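PDB 3WO8: beta-N-acetylglucosaminidase from Thermotoga maritima, which probably hydrolyses terminal non-reducing N-acetyl-D-hexosamine residues in N-acetyl-beta-D-hexosaminides, as a member of glycosyl hydrolase family 3. Local coordinates for residues B[54-59]-B[331-336]; B[341-346]-B[456-461]. One frame throughout, in Å; residues are numbered along the deposited sequence.

Contact 1: B[54-59]-B[331-336]; sequences YLLMDF and SGVGFL
A helix of the TIM-barrel domain, 53-66, meets the start of helix 334-342 here, where the chain leaves the barrel for the C-terminal domain. M57 carries the contact from the barrel side; V333 and L336 receive it. The M57 side chain runs past V333 at about a right angle. Its CG sits 3.5 Å from V333 CG1. V333 CG1 is also 3.8 Å from M57 CA. Further out, M57 CE touches both V333 CG2 (4.1 Å) and L336 CD1 (4.0 Å). M57 SD passes L336 CB at 4.1 Å. The chain of M57 is extended beyond CG: chi2 165° sends SD outward past L336 CB, and chi3 179° carries CE on to L336 CD1. L56 adds a looser touch, its CG 4.2 Å from V333 CG1. G334 brings the backbones together: its CA is 3.6 Å from M57 O. G334 also closes a type II' beta turn from S331, with G332 at positive phi in the second position. A side chain on G334 would run into S331 O. An alanine in place of M57 would remove CG, SD and CE, and would probably leave V333 CG1 without its nearest partner and L336 without the sulfur and end methyl, opening a gap between the helix and the turn. Around the contact, L56 also packs on I45 of strand 42-45, and D58 OD1 makes a salt bridge with K467 of helix 462-471. P87 and S88 of the second subunit pack on V333 and L336. The touching side chains are all apolar and buried. The two segments are therefore held by shape and by exclusion of water, with no polar bond between them to fix their direction.

Contact 2: B[341-346]-B[456-461]; sequences MKAVEF and VTRSTK
A343 O accepts the shortest polar bond of this contact, from R458 NH1 at 2.8 Å. A343 O lies in the guanidinium plane, while NH1 is tilted 30° from the carbonyl plane of A343. The R458 chain is extended from CG to NE, and its CD passes 3.6 Å from the same oxygen. At the edge of the guanidinium, E345 OE1 forms a salt bridge with R458 NH2 at 3.5 Å, a long one. The carboxylate and guanidinium planes stand 68° apart, so the two groups do not pair flat. V456 CG1 lies over one face of the guanidinium, toward its rim. The arginine thus holds both A343, in the link between helix 334-342 and strand 345-347, and E345, the first residue of that strand. The strand is an outer strand of the mixed sheet of the C-terminal domain and pairs antiparallel with 453-456. E345 and V456 form a hydrogen-bonded pair. V456 N gives a nearly straight bond to E345 O, and E345 N returns one to V456 O at 3.1 Å. V456 O also takes a CA-H...O contact from V344 CA at 3.2 Å. V344 CG1, anti to the backbone N (chi1 -162°), comes equally near that oxygen. Past the strand, T457 OG1 has both V439 O and S459 O within bonding reach. A94 and K97 of the second subunit pack on A343 and R458.

Contact 1 comes first along the chain and closes before contact 2 opens. Their centres are 16 Å apart, and their nearest atoms are about 5 Å apart without touching. Helix 334-342 joins them: its start packs on helix 53-66 of the TIM barrel in contact 1, and its end leads into strand 345-347 in contact 2. The two contacts thus mark the ends of the connection between barrel and C-terminal domain. Helix 462-471, which follows segment 456-461, returns to pack beside both. Both contacts also touch the second subunit, so this connection forms part of the dimer interface.

Contact 1: B[54-59]-B[331-336]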
ATOM      1  N   TYR B  54      -2.787  -4.266 -11.309  1.00 30.11           N
ATOM      2  CA  TYR B  54      -3.842  -4.318 -12.305  1.00 29.64           C
ATOM      3  C   TYR B  54      -4.404  -5.741 -12.405  1.00 32.11           C
ATOM      4  O   TYR B  54      -5.592  -5.903 -12.601  1.00 34.90           O
ATOM      5  CB  TYR B  54      -3.404  -3.808 -13.676  1.00 30.70           C
ATOM      6  CG  TYR B  54      -2.397  -4.696 -14.311  1.00 32.60           C
ATOM      7  CD1 TYR B  54      -2.787  -5.792 -15.073  1.00 35.93           C
ATOM      8  CD2 TYR B  54      -1.043  -4.474 -14.126  1.00 34.78           C
ATOM      9  CE1 TYR B  54      -1.847  -6.615 -15.648  1.00 36.86           C
ATOM     10  CE2 TYR B  54      -0.089  -5.284 -14.687  1.00 32.72           C
ATOM     11  CZ  TYR B  54      -0.489  -6.356 -15.437  1.00 37.05           C
ATOM     12  OH  TYR B  54       0.460  -7.160 -15.988  1.00 38.18           O
ATOM     13  N   LEU B  55      -3.593  -6.773 -12.236  1.00 32.11           N
ATOM     14  CA  LEU B  55      -4.170  -8.122 -12.139  1.00 36.53           C
ATOM     15  C   LEU B  55      -5.063  -8.272 -10.915  1.00 35.40           C
ATOM     16  O   LEU B  55      -6.156  -8.770 -11.006  1.00 30.87           O
ATOM     17  CB  LEU B  55      -3.100  -9.200 -12.003  1.00 40.26           C
ATOM     18  CG  LEU B  55      -2.461  -9.857 -13.208  1.00 42.49           C
ATOM     19  CD1 LEU B  55      -1.730 -11.058 -12.627  1.00 39.58           C
ATOM     20  CD2 LEU B  55      -3.489 -10.254 -14.289  1.00 40.66           C
ATOM     21  N   LEU B  56      -4.549  -7.891  -9.752  1.00 35.53           N
ATOM     22  CA  LEU B  56      -5.350  -7.936  -8.551  1.00 33.74           C
ATOM     23  C   LEU B  56      -6.706  -7.315  -8.797  1.00 34.70           C
ATOM     24  O   LEU B  56      -7.717  -7.850  -8.388  1.00 33.03           O
ATOM     25  CB  LEU B  56      -4.672  -7.210  -7.392  1.00 30.67           C
ATOM     26  CG  LEU B  56      -5.552  -7.253  -6.154  1.00 28.65           C
ATOM     27  CD1 LEU B  56      -5.870  -8.703  -5.758  1.00 30.19           C
ATOM     28  CD2 LEU B  56      -4.908  -6.505  -5.033  1.00 25.76           C
ATOM     29  N   MET B  57      -6.721  -6.194  -9.501  1.00 36.46           N
ATOM     30  CA  MET B  57      -7.978  -5.539  -9.801  1.00 36.76           C
ATOM     31  C   MET B  57      -8.881  -6.358 -10.715  1.00 35.52           C
ATOM     32  O   MET B  57     -10.073  -6.497 -10.474  1.00 37.67           O
ATOM     33  CB  MET B  57      -7.738  -4.140 -10.384  1.00 41.01           C
ATOM     34  CG  MET B  57      -7.189  -3.128  -9.370  1.00 40.22           C
ATOM     35  SD  MET B  57      -6.516  -1.645 -10.151  1.00 43.72           S
ATOM     36  CE  MET B  57      -6.052  -0.815  -8.620  1.00 45.02           C
ATOM     37  N   ASP B  58      -8.346  -6.900 -11.784  1.00 38.68           N
ATOM     38  CA  ASP B  58      -9.207  -7.627 -12.712  1.00 36.29           C
ATOM     39  C   ASP B  58      -9.665  -8.901 -12.074  1.00 35.82           C
ATOM     40  O   ASP B  58     -10.764  -9.336 -12.320  1.00 35.19           O
ATOM     41  CB  ASP B  58      -8.487  -7.941 -13.999  1.00 40.51           C
ATOM     42  CG  ASP B  58      -9.434  -8.127 -15.154  1.00 41.18           C
ATOM     43  OD1 ASP B  58     -10.381  -7.311 -15.243  1.00 41.23           O
ATOM     44  OD2 ASP B  58      -9.219  -9.060 -15.972  1.00 37.50           O
ATOM     45  N   PHE B  59      -8.845  -9.474 -11.207  1.00 35.14           N
ATOM     46  CA  PHE B  59      -9.231 -10.694 -10.523  1.00 38.39           C
ATOM     47  C   PHE B  59     -10.406 -10.404  -9.609  1.00 36.51           C
ATOM     48  O   PHE B  59     -11.331 -11.154  -9.556  1.00 41.20           O
ATOM     49  CB  PHE B  59      -8.020 -11.287  -9.768  1.00 42.17           C
ATOM     50  CG  PHE B  59      -8.137 -12.762  -9.404  1.00 43.14           C
ATOM     51  CD1 PHE B  59      -9.201 -13.548  -9.817  1.00 43.32           C
ATOM     52  CD2 PHE B  59      -7.151 -13.347  -8.635  1.00 43.79           C
ATOM     53  CE1 PHE B  59      -9.283 -14.868  -9.444  1.00 45.04           C
ATOM     54  CE2 PHE B  59      -7.202 -14.665  -8.281  1.00 44.24           C
ATOM     55  CZ  PHE B  59      -8.273 -15.432  -8.679  1.00 47.99           C
ATOM     56  N   SER B 331     -17.003  -5.131  -3.965  1.00 54.67           N
ATOM     57  CA  SER B 331     -16.089  -5.522  -5.101  1.00 51.32           C
ATOM     58  C   SER B 331     -14.646  -5.141  -4.861  1.00 53.50           C
ATOM     59  O   SER B 331     -13.748  -5.505  -5.665  1.00 49.31           O
ATOM     60  CB  SER B 331     -16.510  -4.969  -6.490  1.00 43.20           C
ATOM     61  OG  SER B 331     -16.786  -3.593  -6.495  1.00 36.92           O
ATOM     62  N   GLY B 332     -14.438  -4.401  -3.771  1.00 48.10           N
ATOM     63  CA  GLY B 332     -13.164  -3.819  -3.484  1.00 44.96           C
ATOM     64  C   GLY B 332     -12.596  -3.152  -4.725  1.00 44.95           C
ATOM     65  O   GLY B 332     -13.304  -2.605  -5.612  1.00 41.11           O
ATOM     66  N   VAL B 333     -11.289  -3.296  -4.798  1.00 42.21           N
ATOM     67  CA  VAL B 333     -10.437  -2.690  -5.798  1.00 40.33           C
ATOM     68  C   VAL B 333     -10.914  -2.996  -7.264  1.00 38.05           C
ATOM     69  O   VAL B 333     -10.644  -2.257  -8.237  1.00 36.54           O
ATOM     70  CB  VAL B 333      -9.018  -3.134  -5.396  1.00 40.44           C
ATOM     71  CG1 VAL B 333      -8.485  -4.207  -6.282  1.00 44.17           C
ATOM     72  CG2 VAL B 333      -8.107  -1.948  -5.272  1.00 42.23           C
ATOM     73  N   GLY B 334     -11.709  -4.049  -7.379  1.00 35.75           N
ATOM     74  CA  GLY B 334     -12.389  -4.415  -8.609  1.00 33.60           C
ATOM     75  C   GLY B 334     -13.073  -3.278  -9.362  1.00 32.46           C
ATOM     76  O   GLY B 334     -13.079  -3.257 -10.628  1.00 26.77           O
ATOM     77  N   PHE B 335     -13.654  -2.327  -8.621  1.00 29.81           N
ATOM     78  CA  PHE B 335     -14.375  -1.270  -9.325  1.00 29.67           C
ATOM     79  C   PHE B 335     -13.391  -0.477 -10.146  1.00 31.83           C
ATOM     80  O   PHE B 335     -13.762   0.134 -11.157  1.00 31.67           O
ATOM     81  CB  PHE B 335     -15.230  -0.387  -8.406  1.00 32.61           C
ATOM     82  CG  PHE B 335     -14.471   0.656  -7.596  1.00 33.56           C
ATOM     83  CD1 PHE B 335     -13.809   0.311  -6.426  1.00 35.36           C
ATOM     84  CD2 PHE B 335     -14.498   1.996  -7.968  1.00 34.47           C
ATOM     85  CE1 PHE B 335     -13.136   1.261  -5.674  1.00 35.68           C
ATOM     86  CE2 PHE B 335     -13.828   2.956  -7.222  1.00 33.47           C
ATOM     87  CZ  PHE B 335     -13.160   2.590  -6.071  1.00 35.27           C
ATOM     88  N   LEU B 336     -12.115  -0.500  -9.737  1.00 29.16           N
ATOM     89  CA  LEU B 336     -11.184   0.334 -10.421  1.00 29.40           C
ATOM     90  C   LEU B 336     -10.948  -0.253 -11.837  1.00 29.52           C
ATOM     91  O   LEU B 336     -10.782   0.461 -12.811  1.00 25.67           O
ATOM     92  CB  LEU B 336      -9.916   0.546  -9.579  1.00 27.01           C
ATOM     93  CG  LEU B 336     -10.192   1.494  -8.420  1.00 27.78           C
ATOM     94  CD1 LEU B 336      -9.117   1.502  -7.346  1.00 27.65           C
ATOM     95  CD2 LEU B 336     -10.402   2.914  -8.914  1.00 30.62           C
TER

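Contact 2: B[341-346]-B[456-461]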
ATOM      1  N   MET B 341     -11.896   0.460 -17.607  1.00 43.25           N
ATOM      2  CA  MET B 341     -12.526  -0.037 -18.829  1.00 42.53           C
ATOM      3  C   MET B 341     -13.439   1.015 -19.453  1.00 38.85           C
ATOM      4  O   MET B 341     -13.301   1.370 -20.628  1.00 34.94           O
ATOM      5  CB  MET B 341     -13.351  -1.298 -18.555  1.00 45.70           C
ATOM      6  CG  MET B 341     -13.901  -1.942 -19.842  1.00 48.76           C
ATOM      7  SD  MET B 341     -12.643  -2.487 -21.046  1.00 50.45           S
ATOM      8  CE  MET B 341     -12.702  -1.419 -22.474  1.00 46.31           C
ATOM      9  N   LYS B 342     -14.341   1.537 -18.627  1.00 41.60           N
ATOM     10  CA  LYS B 342     -15.409   2.429 -19.097  1.00 44.06           C
ATOM     11  C   LYS B 342     -14.894   3.714 -19.725  1.00 42.53           C
ATOM     12  O   LYS B 342     -15.604   4.348 -20.514  1.00 39.63           O
ATOM     13  CB  LYS B 342     -16.376   2.743 -17.955  1.00 47.23           C
ATOM     14  CG  LYS B 342     -17.552   3.636 -18.343  1.00 58.47           C
ATOM     15  CD  LYS B 342     -18.866   3.265 -17.625  1.00 68.08           C
ATOM     16  CE  LYS B 342     -20.001   4.271 -17.887  1.00 73.13           C
ATOM     17  NZ  LYS B 342     -20.099   5.350 -16.850  1.00 73.38           N
ATOM     18  N   ALA B 343     -13.667   4.108 -19.388  1.00 41.33           N
ATOM     19  CA  ALA B 343     -13.108   5.338 -19.949  1.00 40.57           C
ATOM     20  C   ALA B 343     -12.432   5.148 -21.314  1.00 41.44           C
ATOM     21  O   ALA B 343     -11.976   6.131 -21.937  1.00 39.13           O
ATOM     22  CB  ALA B 343     -12.150   5.974 -18.949  1.00 41.26           C
ATOM     23  N   VAL B 344     -12.380   3.897 -21.780  1.00 42.39           N
ATOM     24  CA  VAL B 344     -11.750   3.563 -23.060  1.00 44.73           C
ATOM     25  C   VAL B 344     -12.759   3.502 -24.229  1.00 45.97           C
ATOM     26  O   VAL B 344     -13.871   2.983 -24.110  1.00 46.20           O
ATOM     27  CB  VAL B 344     -11.044   2.185 -23.035  1.00 49.00           C
ATOM     28  CG1 VAL B 344     -10.072   2.082 -24.191  1.00 51.89           C
ATOM     29  CG2 VAL B 344     -10.293   1.921 -21.739  1.00 48.79           C
ATOM     30  N   GLU B 345     -12.318   4.025 -25.360  1.00 50.90           N
ATOM     31  CA  GLU B 345     -13.028   3.979 -26.630  1.00 53.84           C
ATOM     32  C   GLU B 345     -12.127   3.273 -27.615  1.00 52.94           C
ATOM     33  O   GLU B 345     -10.931   3.581 -27.642  1.00 49.47           O
ATOM     34  CB  GLU B 345     -13.255   5.396 -27.171  1.00 57.16           C
ATOM     35  CG  GLU B 345     -14.450   6.139 -26.580  1.00 64.28           C
ATOM     36  CD  GLU B 345     -14.343   7.648 -26.752  1.00 66.99           C
ATOM     37  OE1 GLU B 345     -13.213   8.155 -26.938  1.00 51.78           O
ATOM     38  OE2 GLU B 345     -15.393   8.330 -26.674  1.00 78.02           O
ATOM     39  N   PHE B 346     -12.688   2.349 -28.414  1.00 50.84           N
ATOM     40  CA  PHE B 346     -12.002   1.828 -29.606  1.00 47.37           C
ATOM     41  C   PHE B 346     -12.488   2.561 -30.839  1.00 44.95           C
ATOM     42  O   PHE B 346     -13.644   2.716 -31.020  1.00 53.90           O
ATOM     43  CB  PHE B 346     -12.245   0.346 -29.775  1.00 51.22           C
ATOM     44  CG  PHE B 346     -12.049  -0.455 -28.517  1.00 62.65           C
ATOM     45  CD1 PHE B 346     -10.797  -0.893 -28.127  1.00 63.72           C
ATOM     46  CD2 PHE B 346     -13.139  -0.785 -27.729  1.00 74.39           C
ATOM     47  CE1 PHE B 346     -10.644  -1.647 -26.981  1.00 66.75           C
ATOM     48  CE2 PHE B 346     -12.998  -1.539 -26.577  1.00 78.26           C
ATOM     49  CZ  PHE B 346     -11.743  -1.964 -26.205  1.00 78.58           C
ATOM     50  N   VAL B 456      -8.158   4.788 -27.255  1.00 40.80           N
ATOM     51  CA  VAL B 456      -8.153   5.974 -26.401  1.00 43.04           C
ATOM     52  C   VAL B 456      -8.390   5.504 -24.989  1.00 39.32           C
ATOM     53  O   VAL B 456      -9.514   5.216 -24.612  1.00 42.86           O
ATOM     54  CB  VAL B 456      -9.248   6.996 -26.812  1.00 42.88           C
ATOM     55  CG1 VAL B 456      -9.206   8.188 -25.890  1.00 44.62           C
ATOM     56  CG2 VAL B 456      -9.046   7.476 -28.266  1.00 40.61           C
ATOM     57  N   THR B 457      -7.310   5.347 -24.239  1.00 42.53           N
ATOM     58  CA  THR B 457      -7.405   5.111 -22.786  1.00 42.50           C
ATOM     59  C   THR B 457      -7.473   6.504 -22.225  1.00 44.64           C
ATOM     60  O   THR B 457      -7.192   7.511 -22.940  1.00 53.64           O
ATOM     61  CB  THR B 457      -6.140   4.430 -22.232  1.00 40.06           C
ATOM     62  OG1 THR B 457      -4.978   5.163 -22.642  1.00 33.61           O
ATOM     63  CG2 THR B 457      -6.035   3.006 -22.740  1.00 40.05           C
ATOM     64  N   ARG B 458      -7.767   6.659 -20.964  1.00 40.21           N
ATOM     65  CA  ARG B 458      -7.472   8.035 -20.485  1.00 41.70           C
ATOM     66  C   ARG B 458      -6.483   8.015 -19.340  1.00 35.98           C
ATOM     67  O   ARG B 458      -6.658   8.689 -18.350  1.00 38.79           O
ATOM     68  CB  ARG B 458      -8.767   8.779 -20.178  1.00 43.93           C
ATOM     69  CG  ARG B 458      -9.407   9.366 -21.420  1.00 42.32           C
ATOM     70  CD  ARG B 458     -10.918   9.474 -21.265  1.00 46.60           C
ATOM     71  NE  ARG B 458     -11.450  10.209 -22.407  1.00 47.98           N
ATOM     72  CZ  ARG B 458     -12.129   9.687 -23.426  1.00 47.06           C
ATOM     73  NH1 ARG B 458     -12.446   8.396 -23.475  1.00 48.52           N
ATOM     74  NH2 ARG B 458     -12.497  10.486 -24.411  1.00 47.66           N
ATOM     75  N   SER B 459      -5.435   7.235 -19.556  1.00 33.82           N
ATOM     76  CA  SER B 459      -4.565   6.738 -18.530  1.00 35.35           C
ATOM     77  C   SER B 459      -3.356   6.094 -19.194  1.00 36.86           C
ATOM     78  O   SER B 459      -3.464   5.484 -20.249  1.00 33.34           O
ATOM     79  CB  SER B 459      -5.251   5.677 -17.662  1.00 33.81           C
ATOM     80  OG  SER B 459      -5.066   5.934 -16.297  1.00 40.80           O
ATOM     81  N   THR B 460      -2.203   6.280 -18.557  1.00 38.09           N
ATOM     82  CA  THR B 460      -1.031   5.487 -18.794  1.00 35.88           C
ATOM     83  C   THR B 460      -0.986   4.278 -17.875  1.00 34.55           C
ATOM     84  O   THR B 460      -0.117   3.440 -18.032  1.00 34.60           O
ATOM     85  CB  THR B 460       0.209   6.307 -18.495  1.00 39.70           C
ATOM     86  OG1 THR B 460       0.144   6.767 -17.147  1.00 37.81           O
ATOM     87  CG2 THR B 460       0.288   7.514 -19.462  1.00 42.23           C
ATOM     88  N   LYS B 461      -1.940   4.166 -16.951  1.00 31.09           N
ATOM     89  CA  LYS B 461      -1.899   3.111 -15.971  1.00 33.40           C
ATOM     90  C   LYS B 461      -2.001   1.696 -16.552  1.00 32.98           C
ATOM     91  O   LYS B 461      -2.686   1.439 -17.533  1.00 30.49           O
ATOM     92  CB  LYS B 461      -2.931   3.307 -14.829  1.00 36.24           C
ATOM     93  CG  LYS B 461      -2.918   4.655 -14.085  1.00 36.18           C
ATOM     94  CD  LYS B 461      -1.571   5.186 -13.624  1.00 35.77           C
ATOM     95  CE  LYS B 461      -1.328   4.942 -12.147  1.00 39.22           C
ATOM     96  NZ  LYS B 461       0.023   5.489 -11.866  1.00 42.73           N
TER